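Local coordinates for protein putative thioesterase (Novosphingobium aromaticivorans, PDB 3CJY) that probably acts as an acyl-CoA thioesterase, a double hotdog-fold hydrolase inferred to cleave the thioester bond of acyl-CoA substrates, and binds calcium, at residues Ser71-Thr76 and Leu99-Gly104. Numbering follows the deposited sequence.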
loop_
_atom_site.group_PDB
_atom_site.type_symbol
_atom_site.label_atom_id
_atom_site.label_comp_id
_atom_site.label_asym_id
_atom_site.label_seq_id
_atom_site.Cartn_x
_atom_site.Cartn_y
_atom_site.Cartn_z
ATOM N N SER A 71 9.497 -8.733 -24.641
ATOM C CA SER A 71 10.037 -7.366 -24.585
ATOM C C SER A 71 11.307 -7.314 -23.764
ATOM O O SER A 71 11.553 -8.129 -22.878
ATOM C CB SER A 71 9.113 -6.382 -23.844
ATOM O OG SER A 71 7.730 -6.550 -24.082
ATOM N N VAL A 72 12.093 -6.294 -24.058
ATOM C CA VAL A 72 13.230 -5.949 -23.228
ATOM C C VAL A 72 12.699 -4.838 -22.313
ATOM O O VAL A 72 12.227 -3.776 -22.772
ATOM C CB VAL A 72 14.471 -5.456 -24.009
ATOM C CG1 VAL A 72 15.517 -4.935 -23.023
ATOM C CG2 VAL A 72 15.059 -6.569 -24.896
ATOM N N LEU A 73 12.801 -5.109 -21.030
ATOM C CA LEU A 73 12.369 -4.185 -19.987
ATOM C C LEU A 73 13.617 -3.487 -19.506
ATOM O O LEU A 73 14.556 -4.122 -19.065
ATOM C CB LEU A 73 11.692 -4.921 -18.817
ATOM C CG LEU A 73 11.300 -4.103 -17.567
ATOM C CD1 LEU A 73 10.304 -3.023 -18.010
ATOM C CD2 LEU A 73 10.775 -4.995 -16.398
ATOM N N ASP A 74 13.625 -2.174 -19.644
ATOM C CA ASP A 74 14.713 -1.347 -19.121
ATOM C C ASP A 74 14.281 -0.816 -17.765
ATOM O O ASP A 74 13.169 -0.329 -17.626
ATOM C CB ASP A 74 14.983 -0.181 -20.060
ATOM C CG ASP A 74 15.570 -0.634 -21.387
ATOM O OD1 ASP A 74 16.597 -1.332 -21.342
ATOM O OD2 ASP A 74 15.035 -0.283 -22.458
ATOM N N LEU A 75 15.142 -0.937 -16.765
ATOM C CA LEU A 75 14.862 -0.368 -15.460
ATOM C C LEU A 75 15.902 0.670 -15.123
ATOM O O LEU A 75 17.096 0.434 -15.273
ATOM C CB LEU A 75 14.810 -1.429 -14.374
ATOM C CG LEU A 75 13.850 -2.600 -14.532
ATOM C CD1 LEU A 75 14.601 -3.823 -15.056
ATOM C CD2 LEU A 75 13.253 -2.938 -13.193
ATOM N N THR A 76 15.419 1.851 -14.740
ATOM C CA THR A 76 16.272 2.967 -14.369
ATOM C C THR A 76 15.993 3.361 -12.923
ATOM O O THR A 76 14.857 3.591 -12.533
ATOM C CB THR A 76 16.086 4.153 -15.304
ATOM O OG1 THR A 76 16.274 3.718 -16.654
ATOM C CG2 THR A 76 17.115 5.249 -15.011
ATOM N N LEU A 99 6.889 4.226 -21.049
ATOM C CA LEU A 99 6.732 3.933 -19.613
ATOM C C LEU A 99 5.704 2.837 -19.366
ATOM O O LEU A 99 4.544 2.933 -19.784
ATOM C CB LEU A 99 6.301 5.180 -18.847
ATOM C CG LEU A 99 6.344 5.133 -17.333
ATOM C CD1 LEU A 99 7.787 4.949 -16.825
ATOM C CD2 LEU A 99 5.730 6.390 -16.767
ATOM N N VAL A 100 6.141 1.798 -18.674
ATOM C CA VAL A 100 5.262 0.676 -18.324
ATOM C C VAL A 100 4.956 0.641 -16.820
ATOM O O VAL A 100 3.910 0.172 -16.390
ATOM C CB VAL A 100 5.774 -0.677 -18.864
ATOM C CG1 VAL A 100 5.782 -0.654 -20.391
ATOM C CG2 VAL A 100 7.135 -1.043 -18.316
ATOM N N PHE A 101 5.855 1.201 -16.022
ATOM C CA PHE A 101 5.635 1.332 -14.574
ATOM C C PHE A 101 6.612 2.309 -13.943
ATOM O O PHE A 101 7.634 2.604 -14.504
ATOM C CB PHE A 101 5.636 -0.041 -13.811
ATOM C CG PHE A 101 6.976 -0.742 -13.755
ATOM C CD1 PHE A 101 7.987 -0.291 -12.940
ATOM C CD2 PHE A 101 7.190 -1.886 -14.481
ATOM C CE1 PHE A 101 9.202 -0.947 -12.900
ATOM C CE2 PHE A 101 8.414 -2.518 -14.466
ATOM C CZ PHE A 101 9.401 -2.051 -13.661
ATOM N N HIS A 102 6.215 2.855 -12.797
ATOM C CA HIS A 102 7.090 3.680 -11.975
ATOM C C HIS A 102 6.851 3.284 -10.527
ATOM O O HIS A 102 5.763 2.848 -10.132
ATOM C CB HIS A 102 6.926 5.175 -12.215
ATOM C CG HIS A 102 5.610 5.714 -11.742
ATOM N ND1 HIS A 102 5.447 6.272 -10.484
ATOM C CD2 HIS A 102 4.408 5.797 -12.357
ATOM C CE1 HIS A 102 4.184 6.648 -10.346
ATOM N NE2 HIS A 102 3.536 6.377 -11.465
ATOM N N SER A 103 7.872 3.469 -9.704
ATOM C CA SER A 103 7.814 3.027 -8.315
ATOM C C SER A 103 8.632 3.869 -7.370
ATOM O O SER A 103 9.557 4.560 -7.757
ATOM C CB SER A 103 8.303 1.592 -8.216
ATOM O OG SER A 103 9.638 1.557 -8.611
ATOM N N GLY A 104 8.255 3.747 -6.112
ATOM C CA GLY A 104 8.942 4.383 -4.982
ATOM C C GLY A 104 9.250 3.305 -3.966
ATOM O O GLY A 104 8.394 2.512 -3.604
#
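On the helix-facing side of the N-terminal hotdog sheet, Leu73 and Leu75 of strand 72-79 meet Val100 and Phe101 of strand 98-107 across the intervening strand 87-95. The two strands are second neighbours running roughly the same way, their short segments 9.1 Å apart at closest approach and inclined by 38°, and side chains alone bridge the gap. Leu73 extends straight across it, its CG anti to the backbone N (chi1 174°), and both its methyls converge on one ring carbon: CD1 packs 3.7 Å from Val100 CG2 and also lies 4.0 Å from Phe101 CE2, while CD2 reaches that same CE2 at 3.9 Å. Farther along the strand, Leu75 CD2 comes to 4.0 Å from Phe101 CZ, in the plane of the ring. The two CD2 methyls thus meet the phenyl group at its edge, whereas Leu73 CD1 approaches from well off the ring plane.

A classic beta bulge, in which Val100 and Phe101 are both opposite Gly93, lets these consecutive residues contribute to the same apolar patch. Phe101 holds its ring between backbone N and carbonyl carbon (chi1 68°), which swings the far edge toward the leucines. Leu43 of helix 37-52 covers Leu73 and Leu75, and Ser40 packs on Phe101. All four contact residues are buried, forming part of the layer between curved antiparallel sheet and central helix that is characteristic of the hotdog fold.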